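Leucine--trna ligase (Agrobacterium radiobacter, PDB 5AH5) probably catalyses the ATP-dependent attachment of L-leucine to tRNA(Leu), as a class I aminoacyl-tRNA synthetase. Local coordinates at residues B[40-45]-B[97-102]; B[191-196]-B[410-415]; B[198-203]-B[536-541]. One frame throughout, in Å; residues are numbered along the deposited sequence.

Contact 1: residues B[40-45]-B[97-102]; sequences PYTSGH and KFTQDA. With LSS (5'-O-(L-leucylsulfamoyl)adenosine), chain I.
Thr-42 and Thr-99 meet by their side chains, which cross obliquely, Thr-42 OG1 lying 3.3 Å from the methyl CG2 of Thr-99. The two hydroxyls do not pair: Thr-99 OG1 bonds instead to Pro-95 O one turn back in its own helix, which turns its methyl to the loop, CG2 standing anti to the backbone N. Thr-42 OG1 is buried here with no polar partner.

The remaining touches across 40-45 and 97-102 are van der Waals contacts. Ala-102 directs its CB at the loop, 3.6 Å from Gly-44 O and slightly farther from Thr-42 O; a single methyl suits a helix face that comes this close to backbone. Phe-98, with CG anti to the backbone N (chi1 -180°), brings the edge of its ring to the loop, CE1 lying 3.6 Å from Ser-43 C. Gly-44, with a backbone shape (phi 166°, psi -168°) that glycine adopts easily, passes beside this ring without a side chain.

Away from the helix, the same loop faces the bound leucyl-adenylate analogue. Tyr-41 lays one ring face on its leucyl part, with LSS N4 3.2 Å above the plane over the ring centre, while Tyr-41 N gives a weak hydrogen bond of 3.3 Å to the sulfamoyl oxygen LSS O2A. Residues 40-45 begin the predicted HIGH region of class I synthetases.

With no hydrogen bond between the segments, helix 95-112 backs the signature loop through van der Waals contact of methyls and a ring edge with loop backbone and one hydroxyl; the loop's hydrogen bonds include the weak one to the ligand and backbone bonds of Pro-40 and Thr-42 with Asp-78.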
loop_
_atom_site.group_PDB
_atom_site.type_symbol
_atom_site.label_atom_id
_atom_site.label_comp_id
_atom_site.label_asym_id
_atom_site.label_seq_id
_atom_site.Cartn_x
_atom_site.Cartn_y
_atom_site.Cartn_z
ATOM N N PRO B 40 -7.962 5.775 6.568
ATOM C CA PRO B 40 -8.600 6.698 5.691
ATOM C C PRO B 40 -8.414 8.213 6.042
ATOM O O PRO B 40 -8.297 8.560 7.205
ATOM C CB PRO B 40 -10.046 6.369 5.860
ATOM C CG PRO B 40 -10.168 5.927 7.219
ATOM C CD PRO B 40 -8.887 5.225 7.532
ATOM N N TYR B 41 -8.463 9.079 5.032
ATOM C CA TYR B 41 -8.545 10.548 5.264
ATOM C C TYR B 41 -9.891 10.872 5.852
ATOM O O TYR B 41 -10.942 10.390 5.421
ATOM C CB TYR B 41 -8.338 11.353 3.971
ATOM C CG TYR B 41 -6.914 11.278 3.400
ATOM C CD1 TYR B 41 -5.822 11.710 4.161
ATOM C CD2 TYR B 41 -6.659 10.785 2.103
ATOM C CE1 TYR B 41 -4.559 11.702 3.665
ATOM C CE2 TYR B 41 -5.337 10.763 1.599
ATOM C CZ TYR B 41 -4.309 11.179 2.393
ATOM O OH TYR B 41 -2.995 11.146 1.975
ATOM N N THR B 42 -9.912 11.805 6.772
ATOM C CA THR B 42 -11.171 12.219 7.352
ATOM C C THR B 42 -11.809 13.346 6.524
ATOM O O THR B 42 -12.092 14.451 7.054
ATOM C CB THR B 42 -10.947 12.648 8.824
ATOM O OG1 THR B 42 -9.920 13.652 8.852
ATOM C CG2 THR B 42 -10.495 11.453 9.599
ATOM N N SER B 43 -12.128 13.032 5.261
ATOM C CA SER B 43 -12.641 13.995 4.326
ATOM C C SER B 43 -14.103 13.809 4.024
ATOM O O SER B 43 -14.645 14.481 3.171
ATOM C CB SER B 43 -11.834 13.948 3.070
ATOM O OG SER B 43 -11.835 12.636 2.472
ATOM N N GLY B 44 -14.777 12.916 4.710
ATOM C CA GLY B 44 -16.185 12.617 4.404
ATOM C C GLY B 44 -16.631 11.317 5.093
ATOM O O GLY B 44 -15.985 10.822 5.998
ATOM N N HIS B 45 -17.757 10.821 4.709
ATOM C CA HIS B 45 -18.260 9.532 5.184
ATOM C C HIS B 45 -17.487 8.318 4.616
ATOM O O HIS B 45 -16.632 8.446 3.741
ATOM C CB HIS B 45 -19.745 9.389 4.843
ATOM C CG HIS B 45 -20.637 10.375 5.553
ATOM N ND1 HIS B 45 -20.321 10.948 6.773
ATOM C CD2 HIS B 45 -21.854 10.868 5.218
ATOM C CE1 HIS B 45 -21.298 11.748 7.154
ATOM N NE2 HIS B 45 -22.243 11.715 6.228
ATOM N N LYS B 97 -13.834 20.495 13.703
ATOM C CA LYS B 97 -15.193 20.046 13.823
ATOM C C LYS B 97 -15.545 19.061 12.644
ATOM O O LYS B 97 -16.292 18.076 12.803
ATOM C CB LYS B 97 -16.114 21.261 13.781
ATOM C CG LYS B 97 -15.836 22.351 14.816
ATOM C CD LYS B 97 -16.721 22.190 16.043
ATOM C CE LYS B 97 -16.688 23.479 16.865
ATOM N NZ LYS B 97 -17.998 23.743 17.516
ATOM N N PHE B 98 -15.017 19.344 11.467
ATOM C CA PHE B 98 -15.395 18.537 10.275
ATOM C C PHE B 98 -14.737 17.153 10.444
ATOM O O PHE B 98 -15.371 16.156 10.291
ATOM C CB PHE B 98 -14.978 19.212 8.957
ATOM C CG PHE B 98 -15.357 18.424 7.728
ATOM C CD1 PHE B 98 -14.510 17.445 7.239
ATOM C CD2 PHE B 98 -16.564 18.655 7.075
ATOM C CE1 PHE B 98 -14.846 16.708 6.110
ATOM C CE2 PHE B 98 -16.903 17.930 5.910
ATOM C CZ PHE B 98 -16.049 16.970 5.443
ATOM N N THR B 99 -13.459 17.167 10.779
ATOM C CA THR B 99 -12.692 15.975 11.022
ATOM C C THR B 99 -13.296 15.082 12.070
ATOM O O THR B 99 -13.429 13.898 11.819
ATOM C CB THR B 99 -11.320 16.324 11.451
ATOM O OG1 THR B 99 -10.711 16.888 10.338
ATOM C CG2 THR B 99 -10.512 15.094 11.811
ATOM N N GLN B 100 -13.632 15.641 13.228
ATOM C CA GLN B 100 -14.279 14.846 14.282
ATOM C C GLN B 100 -15.596 14.191 13.842
ATOM O O GLN B 100 -15.864 13.027 14.210
ATOM C CB GLN B 100 -14.487 15.638 15.619
ATOM C CG GLN B 100 -15.024 14.762 16.769
ATOM C CD GLN B 100 -13.991 13.687 17.190
ATOM O OE1 GLN B 100 -12.842 13.991 17.380
ATOM N NE2 GLN B 100 -14.397 12.416 17.236
ATOM N N ASP B 101 -16.464 14.944 13.185
ATOM C CA ASP B 101 -17.691 14.389 12.578
ATOM C C ASP B 101 -17.399 13.212 11.615
ATOM O O ASP B 101 -18.191 12.305 11.549
ATOM C CB ASP B 101 -18.488 15.472 11.850
ATOM C CG ASP B 101 -19.605 14.922 10.881
ATOM O OD1 ASP B 101 -19.324 14.554 9.678
ATOM O OD2 ASP B 101 -20.790 14.907 11.299
ATOM N N ALA B 102 -16.313 13.287 10.859
ATOM C CA ALA B 102 -16.033 12.285 9.842
ATOM C C ALA B 102 -15.528 11.049 10.552
ATOM O O ALA B 102 -15.863 9.917 10.178
ATOM C CB ALA B 102 -15.046 12.811 8.833
HETATM C C1 LSS I . -5.762 7.386 2.025
HETATM N N1 LSS I . -11.979 1.295 -4.307
HETATM O O1 LSS I . -5.500 7.090 0.880
HETATM S S1 LSS I . -8.189 7.229 1.626
HETATM C C2 LSS I . -11.056 0.608 -3.637
HETATM N N2 LSS I . -6.995 7.492 2.484
HETATM O O2 LSS I . -7.008 2.797 -1.847
HETATM N N3 LSS I . -10.328 1.141 -2.631
HETATM O O3 LSS I . -6.145 1.916 0.620
HETATM C C4 LSS I . -10.554 2.431 -2.287
HETATM N N4 LSS I . -5.092 8.360 4.225
HETATM O O4 LSS I . -9.228 3.054 0.905
HETATM C C5 LSS I . -11.440 3.221 -3.009
HETATM O O5 LSS I . -8.145 5.695 1.185
HETATM C C6 LSS I . -12.143 2.642 -4.051
HETATM N N6 LSS I . -13.056 3.394 -4.719
HETATM C C7 LSS I . -2.498 6.643 4.084
HETATM N N7 LSS I . -11.413 4.469 -2.473
HETATM C C8 LSS I . -10.488 4.477 -1.474
HETATM C C9 LSS I . -3.766 6.469 3.245
HETATM N N9 LSS I . -9.994 3.216 -1.353
HETATM C CA LSS I . -4.640 7.706 2.969
HETATM C C10 LSS I . -1.475 7.456 3.274
HETATM C C11 LSS I . -2.000 5.219 4.518
HETATM O O1A LSS I . -8.352 7.950 0.355
HETATM C C21 LSS I . -8.956 2.754 -0.453
HETATM C C22 LSS I . -7.639 3.383 -0.745
HETATM C C23 LSS I . -6.868 3.177 0.561
HETATM C C24 LSS I . -7.996 3.254 1.570
HETATM C C25 LSS I . -8.167 4.656 2.158
HETATM O O2A LSS I . -9.427 7.308 2.372
#

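Contact 2: residues B[191-196]-B[410-415]; sequences VDIRSY and YRLQNW. With nucleotides of chain D.
Arg-194 reaches across to 410-415 and sets NH1 between two backbone carbonyls, 2.7 Å from Leu-412 O and 2.9 Å from Tyr-410 O. Both oxygens lie near the guanidinium plane, but they are met differently: Leu-412 O nearly along the C=O axis, Tyr-410 O from above its carbonyl plane. The chain bends at chi3 (68°), where NE leaves the extended course, and a water joins Arg-194 NH2 to Tyr-410 N. A long side chain with several N-H groups suits a place where two carbonyls and a water accept from one group.

Asn-414 uses both ends of its amide. Its OD1 accepts a 2.8 Å bond from Arg-194 N, while ND2 donates to Asp-192 OD1 from above the carboxylate plane and also bonds Tyr-148 OH. Asp-192 is itself the centre of an inverse gamma turn.

Backbone bonds close the other end, where Val-191 and Trp-415 form an antiparallel hydrogen-bonded pair, with Val-191 N to Trp-415 O at 2.9 Å. Here strands 182-191 and 415-419 join in one sheet, just where the chain returns through strand 404-410 from the editing domain inserted into the catalytic body.

Apolar contacts fill in between these bonds. Val-191 CG2 lies 3.6 Å from Trp-415 CE3, the two side chains pointing the same way, and the branched Ile-193 puts CG2 4.0 Å from Leu-412 CD2.

Arg-411 turns the other way, toward tRNA chain D. Its NE donates a 2.9 Å bond to O3' of C80 and its NH2 one to OP1 of A81, while NH1 bonds Trp-221 O.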
loop_
_atom_site.group_PDB
_atom_site.type_symbol
_atom_site.label_atom_id
_atom_site.label_comp_id
_atom_site.label_asym_id
_atom_site.label_seq_id
_atom_site.Cartn_x
_atom_site.Cartn_y
_atom_site.Cartn_z
ATOM N N VAL B 191 13.287 16.666 4.102
ATOM C CA VAL B 191 13.959 15.482 4.640
ATOM C C VAL B 191 14.885 14.905 3.578
ATOM O O VAL B 191 14.521 14.803 2.400
ATOM C CB VAL B 191 13.014 14.380 5.096
ATOM C CG1 VAL B 191 13.695 13.559 6.184
ATOM C CG2 VAL B 191 11.687 14.928 5.576
ATOM N N ASP B 192 16.094 14.533 4.001
ATOM C CA ASP B 192 17.121 14.045 3.086
ATOM C C ASP B 192 16.882 12.574 2.683
ATOM O O ASP B 192 17.596 11.693 3.081
ATOM C CB ASP B 192 18.489 14.195 3.748
ATOM C CG ASP B 192 19.645 13.954 2.793
ATOM O OD1 ASP B 192 19.438 13.727 1.576
ATOM O OD2 ASP B 192 20.776 13.984 3.274
ATOM N N ILE B 193 15.841 12.337 1.918
ATOM C CA ILE B 193 15.555 11.011 1.346
ATOM C C ILE B 193 16.595 10.548 0.287
ATOM O O ILE B 193 16.852 9.334 0.130
ATOM C CB ILE B 193 14.121 10.996 0.807
ATOM C CG1 ILE B 193 13.596 9.563 0.570
ATOM C CG2 ILE B 193 13.990 11.862 -0.437
ATOM C CD1 ILE B 193 12.123 9.567 0.201
ATOM N N ARG B 194 17.210 11.499 -0.413
ATOM C CA ARG B 194 18.277 11.182 -1.376
ATOM C C ARG B 194 19.397 10.361 -0.766
ATOM O O ARG B 194 19.898 9.456 -1.413
ATOM C CB ARG B 194 18.817 12.419 -2.110
ATOM C CG ARG B 194 17.885 12.921 -3.197
ATOM C CD ARG B 194 18.293 14.276 -3.787
ATOM N NE ARG B 194 19.530 14.153 -4.531
ATOM C CZ ARG B 194 19.655 13.770 -5.803
ATOM N NH1 ARG B 194 18.615 13.476 -6.576
ATOM N NH2 ARG B 194 20.865 13.700 -6.327
ATOM N N SER B 195 19.745 10.618 0.484
ATOM C CA SER B 195 20.848 9.905 1.131
ATOM C C SER B 195 20.499 8.441 1.438
ATOM O O SER B 195 21.380 7.645 1.730
ATOM C CB SER B 195 21.278 10.635 2.425
ATOM O OG SER B 195 20.228 10.637 3.405
ATOM N N TYR B 196 19.211 8.124 1.437
ATOM C CA TYR B 196 18.722 6.768 1.573
ATOM C C TYR B 196 18.314 6.130 0.251
ATOM O O TYR B 196 17.830 5.008 0.243
ATOM C CB TYR B 196 17.514 6.742 2.502
ATOM C CG TYR B 196 17.908 6.822 3.939
ATOM C CD1 TYR B 196 18.535 7.966 4.454
ATOM C CD2 TYR B 196 17.672 5.756 4.799
ATOM C CE1 TYR B 196 18.908 8.038 5.781
ATOM C CE2 TYR B 196 18.026 5.826 6.120
ATOM C CZ TYR B 196 18.637 6.980 6.612
ATOM O OH TYR B 196 18.986 7.011 7.936
ATOM N N TYR B 410 20.356 10.675 -9.377
ATOM C CA TYR B 410 19.043 10.170 -8.974
ATOM C C TYR B 410 17.964 11.132 -9.394
ATOM O O TYR B 410 18.103 12.325 -9.191
ATOM C CB TYR B 410 18.995 9.976 -7.461
ATOM C CG TYR B 410 20.048 9.039 -6.916
ATOM C CD1 TYR B 410 21.349 9.488 -6.657
ATOM C CD2 TYR B 410 19.758 7.705 -6.671
ATOM C CE1 TYR B 410 22.318 8.630 -6.195
ATOM C CE2 TYR B 410 20.710 6.848 -6.173
ATOM C CZ TYR B 410 21.985 7.306 -5.952
ATOM O OH TYR B 410 22.914 6.445 -5.479
ATOM N N ARG B 411 16.870 10.629 -9.948
ATOM C CA ARG B 411 15.682 11.456 -10.236
ATOM C C ARG B 411 14.963 11.981 -8.961
ATOM O O ARG B 411 14.348 13.041 -8.982
ATOM C CB ARG B 411 14.724 10.614 -11.040
ATOM C CG ARG B 411 13.421 11.241 -11.444
ATOM C CD ARG B 411 12.427 10.199 -11.932
ATOM N NE ARG B 411 11.118 10.828 -12.061
ATOM C CZ ARG B 411 10.330 11.214 -11.048
ATOM N NH1 ARG B 411 10.652 10.974 -9.775
ATOM N NH2 ARG B 411 9.187 11.823 -11.324
ATOM N N LEU B 412 14.960 11.151 -7.924
ATOM C CA LEU B 412 14.380 11.428 -6.612
ATOM C C LEU B 412 14.803 12.818 -6.091
ATOM O O LEU B 412 16.005 13.138 -5.990
ATOM C CB LEU B 412 14.889 10.350 -5.645
ATOM C CG LEU B 412 14.363 10.336 -4.229
ATOM C CD1 LEU B 412 12.881 10.085 -4.247
ATOM C CD2 LEU B 412 15.069 9.317 -3.365
ATOM N N GLN B 413 13.829 13.641 -5.758
ATOM C CA GLN B 413 14.138 14.943 -5.119
ATOM C C GLN B 413 13.992 14.828 -3.587
ATOM O O GLN B 413 13.159 14.058 -3.064
ATOM C CB GLN B 413 13.189 15.978 -5.629
ATOM C CG GLN B 413 13.228 16.097 -7.135
ATOM C CD GLN B 413 12.264 17.133 -7.628
ATOM O OE1 GLN B 413 11.883 18.032 -6.876
ATOM N NE2 GLN B 413 11.832 17.011 -8.883
ATOM N N ASN B 414 14.770 15.596 -2.851
ATOM C CA ASN B 414 14.533 15.661 -1.419
ATOM C C ASN B 414 13.123 16.149 -1.133
ATOM O O ASN B 414 12.509 16.866 -1.930
ATOM C CB ASN B 414 15.631 16.387 -0.675
ATOM C CG ASN B 414 16.813 15.467 -0.352
ATOM O OD1 ASN B 414 16.731 14.244 -0.451
ATOM N ND2 ASN B 414 17.893 16.048 0.097
ATOM N N TRP B 415 12.588 15.640 -0.031
ATOM C CA TRP B 415 11.173 15.710 0.297
ATOM C C TRP B 415 10.822 17.024 1.045
ATOM O O TRP B 415 11.151 17.143 2.233
ATOM C CB TRP B 415 10.935 14.531 1.212
ATOM C CG TRP B 415 9.535 14.311 1.689
ATOM C CD1 TRP B 415 8.416 14.863 1.209
ATOM C CD2 TRP B 415 9.153 13.437 2.731
ATOM N NE1 TRP B 415 7.324 14.406 1.923
ATOM C CE2 TRP B 415 7.768 13.520 2.861
ATOM C CE3 TRP B 415 9.860 12.583 3.575
ATOM C CZ2 TRP B 415 7.063 12.773 3.772
ATOM C CZ3 TRP B 415 9.159 11.841 4.510
ATOM C CH2 TRP B 415 7.758 11.946 4.591
ATOM P P C D 80 5.065 8.353 -13.350
ATOM O OP1 C D 80 5.096 9.131 -12.066
ATOM O OP2 C D 80 4.155 8.734 -14.437
ATOM O "O5'" C D 80 6.518 8.441 -13.970
ATOM C "C5'" C D 80 7.668 8.470 -13.159
ATOM C "C4'" C D 80 8.887 8.428 -14.037
ATOM O "O4'" C D 80 8.892 7.225 -14.854
ATOM C "C3'" C D 80 9.023 9.542 -15.061
ATOM O "O3'" C D 80 9.446 10.744 -14.422
ATOM C "C2'" C D 80 10.069 8.937 -15.980
ATOM O "O2'" C D 80 11.344 8.915 -15.387
ATOM C "C1'" C D 80 9.543 7.502 -16.099
ATOM N N1 C D 80 8.575 7.346 -17.220
ATOM C C2 C D 80 9.067 7.333 -18.527
ATOM O O2 C D 80 10.292 7.404 -18.706
ATOM N N3 C D 80 8.198 7.229 -19.560
ATOM C C4 C D 80 6.885 7.222 -19.327
ATOM N N4 C D 80 6.062 7.133 -20.372
ATOM C C5 C D 80 6.352 7.307 -18.006
ATOM C C6 C D 80 7.225 7.345 -16.992
ATOM P P A D 81 8.899 12.185 -14.899
ATOM O OP1 A D 81 9.496 13.162 -13.965
ATOM O OP2 A D 81 7.442 12.147 -15.071
ATOM O "O5'" A D 81 9.585 12.376 -16.324
ATOM C "C5'" A D 81 11.022 12.345 -16.362
ATOM C "C4'" A D 81 11.554 12.343 -17.771
ATOM O "O4'" A D 81 11.339 11.054 -18.397
ATOM C "C3'" A D 81 10.954 13.336 -18.768
ATOM O "O3'" A D 81 11.438 14.641 -18.456
ATOM C "C2'" A D 81 11.447 12.729 -20.074
ATOM O "O2'" A D 81 12.805 13.036 -20.341
ATOM C "C1'" A D 81 11.219 11.238 -19.796
ATOM N N9 A D 81 9.871 10.861 -20.188
ATOM C C8 A D 81 8.716 10.866 -19.447
ATOM N N7 A D 81 7.646 10.544 -20.131
ATOM C C5 A D 81 8.127 10.324 -21.415
ATOM C C6 A D 81 7.494 9.941 -22.611
ATOM N N6 A D 81 6.184 9.706 -22.711
ATOM N N1 A D 81 8.261 9.820 -23.715
ATOM C C2 A D 81 9.578 10.050 -23.613
ATOM N N3 A D 81 10.289 10.408 -22.545
ATOM C C4 A D 81 9.495 10.529 -21.467
HETATM O O HOH W 1 21.045 13.241 -8.916
#

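Contact 3: residues B[198-203]-B[536-541]; sequences DRLLDD and YSRFIT
Two helices of the synthetase body cross here: the short helix 197-202, which follows strand 182-191, and helix 533-546, which follows the strand 520-524 of the parallel nucleotide-binding (Rossmann-type) sheet. The axes of their segments pass 10.4 Å apart at 119°, a steep crossing at which a few side chains span the gap.

Arg-538 makes the polar link. It grips Leu-200 O end-on with both terminal nitrogens, Arg-538 NH1 and NH2 each lying 3.2 Å from that single oxygen, which sits in the guanidinium plane. The chain leaves the helix with CG anti to the carbonyl carbon and then bends at chi3 (60°), where NE turns off the extended course. Leu-200 O lies toward the C-terminal end of a short helix, where the helix dipole may favour a cationic donor. Arginine also has N-H groups for other partners: NH2 forms a salt bridge with Glu-554 and NH1 a hydrogen bond with Gln-218, so its buried charge is shared among several acceptors. Asp-203 comes near through CB, at the guanidinium edge, but its carboxylate is salt-bridged to Lys-542, one turn after Arg-538.

Leu-200 fills the apolar side of the crossing. Its CD2 lies over one face of the Arg-538 guanidinium, toward the rim, and touches the helix backbone 3.8 Å away at Phe-539 N. The fork of leucine lets CD2 serve both guanidinium and backbone while CD1 turns to Phe-539. Phe-539 swings its ring away toward Ile-193, and what it offers Leu-200 is the base of the side chain: Phe-539 CB lies 4.3 Å from Leu-200 CD1.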
loop_
_atom_site.group_PDB
_atom_site.type_symbol
_atom_site.label_atom_id
_atom_site.label_comp_id
_atom_site.label_asym_id
_atom_site.label_seq_id
_atom_site.Cartn_x
_atom_site.Cartn_y
_atom_site.Cartn_z
ATOM N N ASP B 198 19.784 4.813 -2.367
ATOM C CA ASP B 198 20.389 3.537 -2.682
ATOM C C ASP B 198 19.759 2.355 -1.921
ATOM O O ASP B 198 19.514 1.313 -2.498
ATOM C CB ASP B 198 21.903 3.569 -2.391
ATOM C CG ASP B 198 22.719 4.192 -3.523
ATOM O OD1 ASP B 198 22.225 4.383 -4.665
ATOM O OD2 ASP B 198 23.901 4.443 -3.255
ATOM N N ARG B 199 19.541 2.516 -0.623
ATOM C CA ARG B 199 18.875 1.500 0.153
ATOM C C ARG B 199 17.411 1.272 -0.185
ATOM O O ARG B 199 16.938 0.136 -0.097
ATOM C CB ARG B 199 18.930 1.854 1.586
ATOM C CG ARG B 199 20.274 1.663 2.223
ATOM C CD ARG B 199 20.008 1.359 3.678
ATOM N NE ARG B 199 20.429 2.391 4.544
ATOM C CZ ARG B 199 20.000 2.549 5.790
ATOM N NH1 ARG B 199 19.041 1.785 6.335
ATOM N NH2 ARG B 199 20.528 3.555 6.480
ATOM N N LEU B 200 16.698 2.349 -0.506
ATOM C CA LEU B 200 15.343 2.261 -1.004
ATOM C C LEU B 200 15.283 1.459 -2.329
ATOM O O LEU B 200 14.383 0.651 -2.543
ATOM C CB LEU B 200 14.770 3.673 -1.226
ATOM C CG LEU B 200 14.475 4.465 0.055
ATOM C CD1 LEU B 200 14.143 5.925 -0.288
ATOM C CD2 LEU B 200 13.369 3.785 0.884
ATOM N N LEU B 201 16.246 1.689 -3.201
ATOM C CA LEU B 201 16.283 1.050 -4.503
ATOM C C LEU B 201 16.718 -0.422 -4.373
ATOM O O LEU B 201 15.993 -1.299 -4.780
ATOM C CB LEU B 201 17.232 1.831 -5.415
ATOM C CG LEU B 201 17.354 1.401 -6.863
ATOM C CD1 LEU B 201 15.985 1.256 -7.529
ATOM C CD2 LEU B 201 18.226 2.402 -7.602
ATOM N N ASP B 202 17.864 -0.681 -3.744
ATOM C CA ASP B 202 18.374 -2.050 -3.590
ATOM C C ASP B 202 17.522 -2.978 -2.687
ATOM O O ASP B 202 17.498 -4.209 -2.916
ATOM C CB ASP B 202 19.826 -2.032 -3.085
ATOM C CG ASP B 202 20.798 -1.224 -4.013
ATOM O OD1 ASP B 202 20.434 -0.891 -5.165
ATOM O OD2 ASP B 202 21.929 -0.909 -3.554
ATOM N N ASP B 203 16.861 -2.431 -1.653
ATOM C CA ASP B 203 16.065 -3.269 -0.760
ATOM C C ASP B 203 14.743 -3.695 -1.386
ATOM O O ASP B 203 14.103 -4.583 -0.848
ATOM C CB ASP B 203 15.824 -2.636 0.623
ATOM C CG ASP B 203 17.115 -2.353 1.387
ATOM O OD1 ASP B 203 18.194 -2.884 1.004
ATOM O OD2 ASP B 203 17.047 -1.569 2.382
ATOM N N TYR B 536 7.463 7.046 1.181
ATOM C CA TYR B 536 7.829 7.756 2.430
ATOM C C TYR B 536 7.942 6.836 3.678
ATOM O O TYR B 536 8.855 6.966 4.460
ATOM C CB TYR B 536 6.797 8.833 2.705
ATOM C CG TYR B 536 6.692 9.958 1.684
ATOM C CD1 TYR B 536 7.813 10.609 1.192
ATOM C CD2 TYR B 536 5.473 10.356 1.234
ATOM C CE1 TYR B 536 7.699 11.639 0.238
ATOM C CE2 TYR B 536 5.326 11.416 0.340
ATOM C CZ TYR B 536 6.432 12.046 -0.157
ATOM O OH TYR B 536 6.209 13.043 -1.051
ATOM N N SER B 537 6.950 5.963 3.868
ATOM C CA SER B 537 6.917 4.941 4.936
ATOM C C SER B 537 8.145 4.019 4.918
ATOM O O SER B 537 8.712 3.697 5.986
ATOM C CB SER B 537 5.624 4.101 4.816
ATOM O OG SER B 537 5.593 3.374 3.586
ATOM N N ARG B 538 8.578 3.589 3.725
ATOM C CA ARG B 538 9.796 2.793 3.683
ATOM C C ARG B 538 10.980 3.670 4.097
ATOM O O ARG B 538 11.847 3.231 4.851
ATOM C CB ARG B 538 10.029 2.156 2.317
ATOM C CG ARG B 538 8.943 1.163 1.911
ATOM C CD ARG B 538 9.219 0.654 0.483
ATOM N NE ARG B 538 10.537 -0.004 0.507
ATOM C CZ ARG B 538 11.567 0.225 -0.311
ATOM N NH1 ARG B 538 11.478 1.020 -1.375
ATOM N NH2 ARG B 538 12.709 -0.415 -0.074
ATOM N N PHE B 539 11.008 4.912 3.629
ATOM C CA PHE B 539 12.113 5.809 3.967
ATOM C C PHE B 539 12.190 6.078 5.492
ATOM O O PHE B 539 13.246 5.977 6.118
ATOM C CB PHE B 539 11.984 7.124 3.179
ATOM C CG PHE B 539 12.826 8.247 3.718
ATOM C CD1 PHE B 539 14.187 8.086 3.909
ATOM C CD2 PHE B 539 12.254 9.475 4.024
ATOM C CE1 PHE B 539 14.980 9.121 4.387
ATOM C CE2 PHE B 539 13.033 10.518 4.530
ATOM C CZ PHE B 539 14.400 10.340 4.704
ATOM N N ILE B 540 11.056 6.343 6.098
ATOM C CA ILE B 540 11.059 6.772 7.511
ATOM C C ILE B 540 11.345 5.560 8.387
ATOM O O ILE B 540 11.932 5.716 9.468
ATOM C CB ILE B 540 9.770 7.570 7.878
ATOM C CG1 ILE B 540 9.849 8.971 7.259
ATOM C CG2 ILE B 540 9.477 7.676 9.368
ATOM C CD1 ILE B 540 11.024 9.800 7.689
ATOM N N THR B 541 11.017 4.351 7.894
ATOM C CA THR B 541 11.314 3.127 8.657
ATOM C C THR B 541 12.818 2.907 8.762
ATOM O O THR B 541 13.358 2.648 9.839
ATOM C CB THR B 541 10.513 1.946 8.102
ATOM O OG1 THR B 541 9.107 2.227 8.292
ATOM C CG2 THR B 541 10.883 0.611 8.841
#

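Contacts 2 and 3 adjoin, their centres 10 Å apart and their segments alternating along the chain. Phe-539 links them: its CG lies 3.5 Å from Ile-193 CG1, and its CE2 is equally close to Val-191 CG1. The Trp-415 and Tyr-536 rings stack, and Tyr-410 OH and Asp-198 OD1 are close, at a separation too short to be trusted in detail. Contact 1 stands apart, about 32 Å from contact 2 and 30 Å from contact 3, centre to centre. It alone of the three touches the adenylate analogue; the side chains of Trp-415 and Arg-538 come about 10 and 12 Å from that ligand. Contact 2 instead meets the tRNA.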